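Local coordinates for Alr1585 protein (Nostoc sp., PDB 5C2I) that probably uses its haem to reduce hydrogen peroxide and oxidise dyes and related substrates, as a dye-decolorizing (DyP-type) peroxidase, at residues E127-S130 with K136-T139; H181-F186 with L254-L259; K272-L277 with N282-L287; T340-L343 with H349-E352. The protein carries 1 engineered substitution. One frame throughout, in Å; residues are numbered along the deposited sequence.

Contact 1 of 4, residues E127-S130 with K136-T139; sequences EIRS and KIAT
Arg129 meets Ile137 and Lys136 in a small surface contact between helix 126-132 and the loop that leads from it to helix 142-145. The touching is aliphatic: CD of Arg129 lies 3.6 Å from CD1 of Ile137, and the same CD comes within 4.1 Å of CA of Lys136. A chi1 of -173° carries the Arg129 chain out from its helix toward the loop, and a bend at chi3 (69°) then turns the guanidinium away from Ile137. That polar end is held by a salt bridge from NH2 to Glu126 and a weak hydrogen bond from NH1 to the carbonyl O of Asp134. NZ of Lys136 remains 5.0 Å from NH2 of Arg129, and the pairing with Glu126 probably softens the effect of these like charges. A serine in place of Arg129 would probably leave Glu126 without its charged mate and strip CD1 of Ile137 of its methylene cover. Beyond, O of Lys136 accepts both the backbone N of Thr139 at 2.9 Å and its OG1 at 2.7 Å, two hydrogen bonds that hold the start of the 3-10 segment 137-139. A helix is thus packed, through the apolar part of an arginine, on the loop that follows it, where a 3-10 turn begins.

Contact 2 of 4, residues H181-F186 with L254-L259; sequences HREDGF and LVYRKL. With GOL (glycerol), chain F.
Glu183 of strand 177-189 and Lys258 of strand 250-261 form a buried salt bridge between the two antiparallel sheets, one from each ferredoxin-like half of the DyP fold. The strand segments run at 80° to each other with axes 11.3 Å apart, so side chains alone span the gap. Lys258, fully extended from a chi1 of 180° outward, brings NZ to 2.7 Å from OE2 of Glu183 on the syn side of the carboxylate. On the anti side, NE2 of His181 donates to this same OE2 at 2.6 Å; NE2 is tilted 35° out of the carboxylate plane, while OE2 lies near the imidazole plane. OE1 takes a hydrogen bond from glycerol O1 at 2.6 Å, while NZ of Lys258 donates to O1 and O2 of that glycerol, probably a guest from the crystallisation liquor. Tyr256 crosses Glu183 obliquely, its OH 3.7 Å from CG of Glu183 and hydrogen-bonded to His45 of strand 42-50, which pairs with strand 177-189. Glu141 gives the ammonium a second carboxylate, and Tyr369 a cation-pi partner. A leucine in place of Glu183 would probably leave NE2 of His181 without its acceptor and deprive Lys258 of one of its two carboxylates. Leu259 touches the haem, about 9 Å from the Lys258 side chain; the whole is an inter-sheet ionic network joining the halves of a DyP-type peroxidase.

Contact 3 of 4, residues K272-L277 with N282-L287; sequences KLAQKL and NLAGAL
Ala284 is the bump at the centre of this helix pair: its CB reaches the surface of helix 263-277 beside Ala274, methyl to methyl at 3.7 Å, and also comes 4.0 Å from CA of Ala274. With only a methyl on each residue, the backbones can come close, the CA atoms of Ala274 and Ala284 being only 5.3 Å apart, although the segment axes at their closest are 8.7 Å apart. The helices meet at 108°. Leu273 forms one wall of the hollow that takes the Ala284 methyl. Its isobutyl group swings away from the backbone N (chi1 173°), which brings CD2 beside the alanine, 4.2 Å from its CB and 4.1 Å from its carbonyl O. One turn further along both helices the spacing is filled by larger groups: CD1 of Leu277 and CD1 of Leu287 meet at 4.4 Å, a looser touch than that of the alanines. Trp430 of strand 428-431 packs against Leu273, Leu277 and Leu287, and so covers the leucine side of the pair. No hydrogen bond or salt bridge crosses between the segments; the pair is joined by apolar contact alone, which implies that complementary shape and the burial of methyl groups, rather than directional bonding, probably contribute most to holding the two segments together.

Contact 4 of 4, residues T340-L343 with H349-E352; sequences TARL and HFDE
With CG anti to the backbone N (chi1 178°), Phe350 swings its ring from the first turn of helix 350-358 across to helix 339-343, and chi2 of -84° turns one face of that ring to the methyl of Ala341. CB of Ala341 lies 3.9 Å from the ring centroid, 28° off the normal, a CH-pi contact over the face. The methyl is displaced toward one side of the ring, touching CD2 and CE2 of Phe350 at 3.6 Å each. Arg342 comes alongside, its side chain pointing the same way as the phenylalanine, and CG of Arg342 approaches CE2 of Phe350 at 4.2 Å. Its charge is shared between Asp339 and Asp317, two salt bridges that fix the far end of the arginine. Ala341 also packs on Ala353 and Phe354 of helix 350-358. The short linker is tied in where OG1 of Thr345 is hydrogen-bonded to the carbonyl O of Ala341, while His349 occupies the N-cap position immediately before Phe350. These are two consecutive helices joined by a short linker and packed through an alanine-phenylalanine CH-pi contact in the C-terminal half of the peroxidase.

How the contacts relate
Contacts 2 and 3 are buried, contact 4 is partly so, and contact 1 lies at the surface. Contact 2 differs from the rest in span: it joins strands from separate sheets, whereas contacts 1, 3 and 4 each close a short connection after a helix. Its interior place goes with charge and hydrogen bonding, while contact 3, equally buried but about 30 Å away between centres, is wholly apolar. Contacts 1 and 4 both use the aliphatic part of an arginine whose guanidinium is paired with one acid in contact 1 and two in contact 4, all outside the segments. Strand 250-261 of contact 2 leads directly into helix 263-277 of contact 3, yet none of the four contacts touches another.

Contact 1 of 4, residues E127-S130 with K136-T139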
loop_
_atom_site.group_PDB
_atom_site.type_symbol
_atom_site.label_atom_id
_atom_site.label_comp_id
_atom_site.label_asym_id
_atom_site.label_seq_id
_atom_site.Cartn_x
_atom_site.Cartn_y
_atom_site.Cartn_z
ATOM N N GLU A 127 -29.302 -37.946 -15.703
ATOM C CA GLU A 127 -30.550 -37.444 -15.126
ATOM C C GLU A 127 -30.276 -36.189 -14.301
ATOM O O GLU A 127 -30.996 -35.204 -14.386
ATOM C CB GLU A 127 -31.219 -38.473 -14.186
ATOM C CG GLU A 127 -31.800 -39.693 -14.866
ATOM C CD GLU A 127 -32.403 -40.688 -13.856
ATOM O OE1 GLU A 127 -32.826 -40.315 -12.721
ATOM O OE2 GLU A 127 -32.405 -41.867 -14.188
ATOM N N ILE A 128 -29.190 -36.208 -13.543
ATOM C CA ILE A 128 -28.746 -35.028 -12.810
ATOM C C ILE A 128 -28.452 -33.855 -13.744
ATOM O O ILE A 128 -28.949 -32.738 -13.529
ATOM C CB ILE A 128 -27.476 -35.336 -11.985
ATOM C CG1 ILE A 128 -27.814 -36.327 -10.861
ATOM C CG2 ILE A 128 -26.837 -34.054 -11.446
ATOM C CD1 ILE A 128 -28.638 -35.752 -9.725
ATOM N N ARG A 129 -27.647 -34.099 -14.778
ATOM C CA ARG A 129 -27.327 -33.082 -15.756
ATOM C C ARG A 129 -28.583 -32.463 -16.369
ATOM O O ARG A 129 -28.709 -31.230 -16.424
ATOM C CB ARG A 129 -26.457 -33.670 -16.880
ATOM C CG ARG A 129 -25.942 -32.634 -17.857
ATOM C CD ARG A 129 -25.434 -33.325 -19.113
ATOM N NE ARG A 129 -26.465 -33.924 -19.907
ATOM C CZ ARG A 129 -27.203 -33.225 -20.732
ATOM N NH1 ARG A 129 -27.059 -31.909 -20.820
ATOM N NH2 ARG A 129 -28.123 -33.846 -21.480
ATOM N N SER A 130 -29.483 -33.314 -16.848
ATOM C CA SER A 130 -30.735 -32.877 -17.420
ATOM C C SER A 130 -31.568 -32.028 -16.448
ATOM O O SER A 130 -32.034 -30.955 -16.811
ATOM C CB SER A 130 -31.550 -34.096 -17.867
ATOM O OG SER A 130 -32.768 -33.665 -18.408
ATOM N N LYS A 136 -23.262 -30.576 -21.686
ATOM C CA LYS A 136 -22.737 -31.934 -21.834
ATOM C C LYS A 136 -21.410 -32.090 -21.115
ATOM O O LYS A 136 -20.605 -31.164 -21.080
ATOM C CB LYS A 136 -22.548 -32.288 -23.305
ATOM C CG LYS A 136 -23.843 -32.356 -24.074
ATOM C CD LYS A 136 -23.598 -32.847 -25.491
ATOM C CE LYS A 136 -24.874 -32.732 -26.314
ATOM N NZ LYS A 136 -25.818 -33.816 -25.946
ATOM N N ILE A 137 -21.184 -33.279 -20.563
ATOM C CA ILE A 137 -19.984 -33.536 -19.786
ATOM C C ILE A 137 -18.746 -33.371 -20.673
ATOM O O ILE A 137 -17.696 -32.990 -20.183
ATOM C CB ILE A 137 -20.030 -34.928 -19.097
ATOM C CG1 ILE A 137 -20.827 -34.864 -17.774
ATOM C CG2 ILE A 137 -18.639 -35.395 -18.661
ATOM C CD1 ILE A 137 -22.142 -34.129 -17.790
ATOM N N ALA A 138 -18.874 -33.634 -21.965
ATOM C CA ALA A 138 -17.747 -33.450 -22.899
ATOM C C ALA A 138 -17.286 -31.985 -23.018
ATOM O O ALA A 138 -16.215 -31.737 -23.541
ATOM C CB ALA A 138 -18.096 -34.014 -24.293
ATOM N N THR A 139 -18.098 -31.023 -22.571
ATOM C CA THR A 139 -17.683 -29.618 -22.564
ATOM C C THR A 139 -16.920 -29.228 -21.321
ATOM O O THR A 139 -16.389 -28.122 -21.253
ATOM C CB THR A 139 -18.875 -28.652 -22.690
ATOM O OG1 THR A 139 -19.649 -28.682 -21.479
ATOM C CG2 THR A 139 -19.745 -29.000 -23.896
#

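Contact 2 of 4, residues H181-F186 with L254-L259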
loop_
_atom_site.group_PDB
_atom_site.type_symbol
_atom_site.label_atom_id
_atom_site.label_comp_id
_atom_site.label_asym_id
_atom_site.label_seq_id
_atom_site.Cartn_x
_atom_site.Cartn_y
_atom_site.Cartn_z
ATOM N N HIS A 181 -6.786 -32.863 -11.037
ATOM C CA HIS A 181 -7.094 -31.456 -11.210
ATOM C C HIS A 181 -6.662 -30.671 -9.990
ATOM O O HIS A 181 -6.726 -31.198 -8.860
ATOM C CB HIS A 181 -8.587 -31.269 -11.468
ATOM C CG HIS A 181 -8.938 -29.890 -11.859
ATOM N ND1 HIS A 181 -8.435 -29.306 -12.997
ATOM C CD2 HIS A 181 -9.631 -28.928 -11.213
ATOM C CE1 HIS A 181 -8.876 -28.061 -13.076
ATOM N NE2 HIS A 181 -9.598 -27.808 -12.004
ATOM N N ARG A 182 -6.224 -29.427 -10.213
ATOM C CA ARG A 182 -5.898 -28.502 -9.125
ATOM C C ARG A 182 -6.519 -27.133 -9.384
ATOM O O ARG A 182 -6.489 -26.628 -10.513
ATOM C CB ARG A 182 -4.386 -28.372 -8.948
ATOM C CG ARG A 182 -3.942 -27.350 -7.915
ATOM C CD ARG A 182 -2.433 -27.341 -7.662
ATOM N NE ARG A 182 -2.018 -26.189 -6.860
ATOM C CZ ARG A 182 -0.954 -26.122 -6.091
ATOM N NH1 ARG A 182 -0.143 -27.163 -5.919
ATOM N NH2 ARG A 182 -0.712 -24.988 -5.451
ATOM N N GLU A 183 -7.002 -26.514 -8.310
ATOM C CA GLU A 183 -7.294 -25.094 -8.289
ATOM C C GLU A 183 -6.536 -24.409 -7.144
ATOM O O GLU A 183 -6.248 -25.024 -6.096
ATOM C CB GLU A 183 -8.792 -24.841 -8.145
ATOM C CG GLU A 183 -9.671 -25.395 -9.281
ATOM C CD GLU A 183 -9.551 -24.644 -10.594
ATOM O OE1 GLU A 183 -9.024 -23.502 -10.645
ATOM O OE2 GLU A 183 -10.009 -25.225 -11.620
ATOM N N ASP A 184 -6.256 -23.118 -7.351
ATOM C CA ASP A 184 -5.704 -22.246 -6.334
ATOM C C ASP A 184 -6.690 -21.089 -6.166
ATOM O O ASP A 184 -6.678 -20.136 -6.935
ATOM C CB ASP A 184 -4.335 -21.719 -6.762
ATOM C CG ASP A 184 -3.243 -22.772 -6.632
ATOM O OD1 ASP A 184 -3.094 -23.631 -7.556
ATOM O OD2 ASP A 184 -2.572 -22.767 -5.573
ATOM N N GLY A 185 -7.565 -21.236 -5.188
ATOM C CA GLY A 185 -8.607 -20.269 -4.906
ATOM C C GLY A 185 -8.089 -19.083 -4.140
ATOM O O GLY A 185 -7.112 -19.163 -3.387
ATOM N N PHE A 186 -8.736 -17.948 -4.358
ATOM C CA PHE A 186 -8.382 -16.719 -3.669
ATOM C C PHE A 186 -9.619 -15.857 -3.452
ATOM O O PHE A 186 -10.680 -16.103 -4.044
ATOM C CB PHE A 186 -7.308 -15.943 -4.439
ATOM C CG PHE A 186 -7.728 -15.518 -5.812
ATOM C CD1 PHE A 186 -8.357 -14.289 -6.007
ATOM C CD2 PHE A 186 -7.520 -16.328 -6.880
ATOM C CE1 PHE A 186 -8.747 -13.901 -7.284
ATOM C CE2 PHE A 186 -7.905 -15.941 -8.165
ATOM C CZ PHE A 186 -8.521 -14.728 -8.351
ATOM N N LEU A 254 -21.205 -31.784 0.105
ATOM C CA LEU A 254 -20.593 -30.718 -0.626
ATOM C C LEU A 254 -20.990 -30.767 -2.098
ATOM O O LEU A 254 -20.867 -31.814 -2.753
ATOM C CB LEU A 254 -19.073 -30.796 -0.517
ATOM C CG LEU A 254 -18.266 -29.815 -1.371
ATOM C CD1 LEU A 254 -18.457 -28.377 -0.975
ATOM C CD2 LEU A 254 -16.779 -30.176 -1.366
ATOM N N VAL A 255 -21.410 -29.639 -2.633
ATOM C CA VAL A 255 -21.566 -29.442 -4.074
ATOM C C VAL A 255 -20.380 -28.569 -4.492
ATOM O O VAL A 255 -20.172 -27.503 -3.906
ATOM C CB VAL A 255 -22.870 -28.686 -4.375
ATOM C CG1 VAL A 255 -22.906 -28.202 -5.843
ATOM C CG2 VAL A 255 -24.081 -29.535 -4.066
ATOM N N TYR A 256 -19.608 -29.017 -5.471
ATOM C CA TYR A 256 -18.477 -28.258 -6.040
ATOM C C TYR A 256 -18.737 -28.076 -7.526
ATOM O O TYR A 256 -18.955 -29.066 -8.224
ATOM C CB TYR A 256 -17.154 -29.018 -5.818
ATOM C CG TYR A 256 -15.909 -28.227 -6.135
ATOM C CD1 TYR A 256 -15.626 -27.773 -7.457
ATOM C CD2 TYR A 256 -15.020 -27.916 -5.163
ATOM C CE1 TYR A 256 -14.505 -27.020 -7.721
ATOM C CE2 TYR A 256 -13.863 -27.199 -5.433
ATOM C CZ TYR A 256 -13.618 -26.732 -6.696
ATOM O OH TYR A 256 -12.482 -26.024 -6.942
ATOM N N ARG A 257 -18.739 -26.819 -7.992
ATOM C CA ARG A 257 -18.966 -26.481 -9.395
ATOM C C ARG A 257 -18.051 -25.364 -9.799
ATOM O O ARG A 257 -18.002 -24.326 -9.107
ATOM C CB ARG A 257 -20.416 -26.078 -9.632
ATOM C CG ARG A 257 -21.406 -27.252 -9.462
ATOM C CD ARG A 257 -22.849 -26.817 -9.327
ATOM N NE ARG A 257 -23.450 -26.215 -10.514
ATOM C CZ ARG A 257 -23.892 -26.883 -11.584
ATOM N NH1 ARG A 257 -23.737 -28.202 -11.724
ATOM N NH2 ARG A 257 -24.474 -26.209 -12.557
ATOM N N LYS A 258 -17.302 -25.572 -10.899
ATOM C CA LYS A 258 -16.456 -24.525 -11.428
ATOM C C LYS A 258 -17.268 -23.686 -12.424
ATOM O O LYS A 258 -17.723 -24.219 -13.442
ATOM C CB LYS A 258 -15.221 -25.094 -12.076
ATOM C CG LYS A 258 -14.303 -24.027 -12.652
ATOM C CD LYS A 258 -12.963 -24.608 -13.136
ATOM C CE LYS A 258 -11.989 -23.506 -13.551
ATOM N NZ LYS A 258 -10.638 -23.992 -13.934
ATOM N N LEU A 259 -17.512 -22.428 -12.079
ATOM C CA LEU A 259 -18.440 -21.583 -12.856
ATOM C C LEU A 259 -17.658 -20.422 -13.471
ATOM O O LEU A 259 -17.304 -19.463 -12.793
ATOM C CB LEU A 259 -19.572 -21.097 -11.934
ATOM C CG LEU A 259 -20.416 -22.159 -11.247
ATOM C CD1 LEU A 259 -21.542 -21.531 -10.410
ATOM C CD2 LEU A 259 -20.987 -23.132 -12.261
HETATM C C1 GOL F . -7.358 -21.852 -13.373
HETATM O O1 GOL F . -7.915 -23.112 -12.985
HETATM C C2 GOL F . -7.694 -21.666 -14.844
HETATM O O2 GOL F . -9.120 -21.694 -15.070
HETATM C C3 GOL F . -7.079 -20.387 -15.396
HETATM O O3 GOL F . -7.400 -19.193 -14.733
#

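Contact 3 of 4, residues K272-L277 with N282-L287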
loop_
_atom_site.group_PDB
_atom_site.type_symbol
_atom_site.label_atom_id
_atom_site.label_comp_id
_atom_site.label_asym_id
_atom_site.label_seq_id
_atom_site.Cartn_x
_atom_site.Cartn_y
_atom_site.Cartn_z
ATOM N N LYS A 272 -26.265 -2.401 -21.880
ATOM C CA LYS A 272 -27.322 -2.386 -22.866
ATOM C C LYS A 272 -28.715 -2.382 -22.208
ATOM O O LYS A 272 -29.624 -1.670 -22.642
ATOM C CB LYS A 272 -27.179 -3.527 -23.849
ATOM C CG LYS A 272 -28.286 -3.404 -24.893
ATOM C CD LYS A 272 -27.997 -3.981 -26.241
ATOM C CE LYS A 272 -29.186 -3.779 -27.163
ATOM N NZ LYS A 272 -29.095 -4.588 -28.406
ATOM N N LEU A 273 -28.874 -3.205 -21.186
ATOM C CA LEU A 273 -30.104 -3.250 -20.404
ATOM C C LEU A 273 -30.409 -1.882 -19.830
ATOM O O LEU A 273 -31.534 -1.376 -19.974
ATOM C CB LEU A 273 -29.959 -4.295 -19.279
ATOM C CG LEU A 273 -31.089 -4.375 -18.256
ATOM C CD1 LEU A 273 -32.414 -4.765 -18.915
ATOM C CD2 LEU A 273 -30.710 -5.332 -17.143
ATOM N N ALA A 274 -29.386 -1.240 -19.255
ATOM C CA ALA A 274 -29.549 0.084 -18.685
ATOM C C ALA A 274 -29.988 1.102 -19.744
ATOM O O ALA A 274 -30.877 1.929 -19.506
ATOM C CB ALA A 274 -28.249 0.520 -18.022
ATOM N N GLN A 275 -29.379 1.033 -20.908
ATOM C CA GLN A 275 -29.715 1.981 -21.988
ATOM C C GLN A 275 -31.144 1.738 -22.462
ATOM O O GLN A 275 -31.874 2.691 -22.713
ATOM C CB GLN A 275 -28.813 1.835 -23.201
ATOM C CG GLN A 275 -27.341 2.092 -22.989
ATOM C CD GLN A 275 -26.531 1.910 -24.269
ATOM O OE1 GLN A 275 -27.022 2.192 -25.391
ATOM N NE2 GLN A 275 -25.268 1.458 -24.114
ATOM N N LYS A 276 -31.529 0.482 -22.608
ATOM C CA LYS A 276 -32.887 0.137 -23.072
ATOM C C LYS A 276 -33.964 0.636 -22.107
ATOM O O LYS A 276 -34.980 1.243 -22.527
ATOM C CB LYS A 276 -32.992 -1.377 -23.343
ATOM C CG LYS A 276 -32.323 -1.732 -24.657
ATOM C CD LYS A 276 -32.965 -1.021 -25.870
ATOM C CE LYS A 276 -34.335 -1.566 -26.222
ATOM N NZ LYS A 276 -34.889 -1.089 -27.532
ATOM N N LEU A 277 -33.719 0.450 -20.807
ATOM C CA LEU A 277 -34.638 0.927 -19.796
ATOM C C LEU A 277 -34.486 2.404 -19.456
ATOM O O LEU A 277 -35.271 2.941 -18.665
ATOM C CB LEU A 277 -34.479 0.107 -18.511
ATOM C CG LEU A 277 -34.733 -1.392 -18.651
ATOM C CD1 LEU A 277 -34.333 -2.104 -17.382
ATOM C CD2 LEU A 277 -36.193 -1.648 -19.002
ATOM N N ASN A 282 -25.655 1.224 -12.655
ATOM C CA ASN A 282 -25.631 0.579 -11.341
ATOM C C ASN A 282 -26.993 -0.032 -10.919
ATOM O O ASN A 282 -27.035 -1.146 -10.375
ATOM C CB ASN A 282 -24.974 1.474 -10.285
ATOM C CG ASN A 282 -25.738 2.735 -9.995
ATOM O OD1 ASN A 282 -26.892 2.917 -10.351
ATOM N ND2 ASN A 282 -25.065 3.640 -9.321
ATOM N N LEU A 283 -28.098 0.637 -11.269
ATOM C CA LEU A 283 -29.429 0.091 -10.989
ATOM C C LEU A 283 -29.729 -1.126 -11.872
ATOM O O LEU A 283 -30.288 -2.130 -11.395
ATOM C CB LEU A 283 -30.517 1.175 -11.138
ATOM C CG LEU A 283 -31.955 0.732 -10.922
ATOM C CD1 LEU A 283 -32.185 0.157 -9.524
ATOM C CD2 LEU A 283 -32.887 1.900 -11.196
ATOM N N ALA A 284 -29.319 -1.092 -13.141
ATOM C CA ALA A 284 -29.459 -2.292 -13.996
ATOM C C ALA A 284 -28.783 -3.517 -13.344
ATOM O O ALA A 284 -29.338 -4.617 -13.317
ATOM C CB ALA A 284 -28.898 -2.031 -15.386
ATOM N N GLY A 285 -27.550 -3.335 -12.879
ATOM C CA GLY A 285 -26.849 -4.372 -12.117
ATOM C C GLY A 285 -27.643 -4.884 -10.924
ATOM O O GLY A 285 -27.778 -6.099 -10.746
ATOM N N ALA A 286 -28.217 -3.961 -10.143
ATOM C CA ALA A 286 -29.008 -4.321 -9.001
ATOM C C ALA A 286 -30.293 -5.082 -9.362
ATOM O O ALA A 286 -30.735 -5.961 -8.604
ATOM C CB ALA A 286 -29.356 -3.091 -8.190
ATOM N N LEU A 287 -30.856 -4.802 -10.516
ATOM C CA LEU A 287 -32.027 -5.559 -10.987
ATOM C C LEU A 287 -31.690 -6.987 -11.423
ATOM O O LEU A 287 -32.532 -7.894 -11.382
ATOM C CB LEU A 287 -32.706 -4.815 -12.151
ATOM C CG LEU A 287 -33.269 -3.439 -11.829
ATOM C CD1 LEU A 287 -33.857 -2.759 -13.051
ATOM C CD2 LEU A 287 -34.317 -3.503 -10.713
#

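Contact 4 of 4, residues T340-L343 with H349-E352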
loop_
_atom_site.group_PDB
_atom_site.type_symbol
_atom_site.label_atom_id
_atom_site.label_comp_id
_atom_site.label_asym_id
_atom_site.label_seq_id
_atom_site.Cartn_x
_atom_site.Cartn_y
_atom_site.Cartn_z
ATOM N N THR A 340 -42.833 -17.909 -1.614
ATOM C CA THR A 340 -43.498 -19.207 -1.899
ATOM C C THR A 340 -44.602 -19.517 -0.887
ATOM O O THR A 340 -45.609 -20.162 -1.217
ATOM C CB THR A 340 -42.546 -20.416 -1.974
ATOM O OG1 THR A 340 -42.080 -20.768 -0.657
ATOM C CG2 THR A 340 -41.372 -20.160 -2.910
ATOM N N ALA A 341 -44.442 -18.978 0.318
ATOM C CA ALA A 341 -45.422 -19.140 1.373
ATOM C C ALA A 341 -46.658 -18.285 1.152
ATOM O O ALA A 341 -47.744 -18.658 1.563
ATOM C CB ALA A 341 -44.774 -18.847 2.729
ATOM N N ARG A 342 -46.513 -17.131 0.516
ATOM C CA ARG A 342 -47.666 -16.343 0.094
ATOM C C ARG A 342 -48.346 -16.807 -1.157
ATOM O O ARG A 342 -49.575 -16.821 -1.258
ATOM C CB ARG A 342 -47.243 -14.953 -0.310
ATOM C CG ARG A 342 -46.972 -14.031 0.820
ATOM C CD ARG A 342 -46.687 -12.658 0.235
ATOM N NE ARG A 342 -45.298 -12.571 -0.226
ATOM C CZ ARG A 342 -44.244 -12.394 0.575
ATOM N NH1 ARG A 342 -44.411 -12.269 1.889
ATOM N NH2 ARG A 342 -43.018 -12.332 0.074
ATOM N N LEU A 343 -47.527 -17.048 -2.169
ATOM C CA LEU A 343 -48.022 -17.058 -3.540
ATOM C C LEU A 343 -48.426 -18.450 -3.913
ATOM O O LEU A 343 -49.370 -18.617 -4.673
ATOM C CB LEU A 343 -46.960 -16.505 -4.522
ATOM C CG LEU A 343 -46.658 -15.002 -4.383
ATOM C CD1 LEU A 343 -45.472 -14.621 -5.249
ATOM C CD2 LEU A 343 -47.911 -14.156 -4.742
ATOM N N HIS A 349 -51.413 -22.126 5.221
ATOM C CA HIS A 349 -50.424 -22.465 6.238
ATOM C C HIS A 349 -49.120 -21.694 5.955
ATOM O O HIS A 349 -48.116 -22.303 5.603
ATOM C CB HIS A 349 -50.234 -24.014 6.335
ATOM C CG HIS A 349 -51.288 -24.700 7.169
ATOM N ND1 HIS A 349 -52.506 -25.103 6.655
ATOM C CD2 HIS A 349 -51.324 -25.003 8.492
ATOM C CE1 HIS A 349 -53.238 -25.639 7.620
ATOM N NE2 HIS A 349 -52.546 -25.584 8.745
ATOM N N PHE A 350 -49.152 -20.360 6.099
ATOM C CA PHE A 350 -47.975 -19.516 5.822
ATOM C C PHE A 350 -46.771 -19.999 6.607
ATOM O O PHE A 350 -45.718 -20.249 6.025
ATOM C CB PHE A 350 -48.185 -18.001 6.079
ATOM C CG PHE A 350 -46.931 -17.153 5.832
ATOM C CD1 PHE A 350 -45.942 -17.002 6.811
ATOM C CD2 PHE A 350 -46.728 -16.516 4.610
ATOM C CE1 PHE A 350 -44.795 -16.237 6.582
ATOM C CE2 PHE A 350 -45.572 -15.750 4.373
ATOM C CZ PHE A 350 -44.607 -15.615 5.366
ATOM N N ASP A 351 -46.929 -20.152 7.926
ATOM C CA ASP A 351 -45.787 -20.486 8.781
ATOM C C ASP A 351 -45.131 -21.801 8.388
ATOM O O ASP A 351 -43.893 -21.884 8.330
ATOM C CB ASP A 351 -46.187 -20.520 10.267
ATOM C CG ASP A 351 -46.448 -19.142 10.827
ATOM O OD1 ASP A 351 -46.142 -18.129 10.149
ATOM O OD2 ASP A 351 -46.999 -19.064 11.944
ATOM N N GLU A 352 -45.942 -22.826 8.138
ATOM C CA GLU A 352 -45.416 -24.129 7.747
ATOM C C GLU A 352 -44.731 -24.016 6.376
ATOM O O GLU A 352 -43.649 -24.562 6.174
ATOM C CB GLU A 352 -46.502 -25.204 7.659
ATOM C CG GLU A 352 -47.146 -25.659 8.980
ATOM C CD GLU A 352 -48.103 -24.632 9.628
ATOM O OE1 GLU A 352 -48.366 -23.528 9.035
ATOM O OE2 GLU A 352 -48.604 -24.931 10.752
#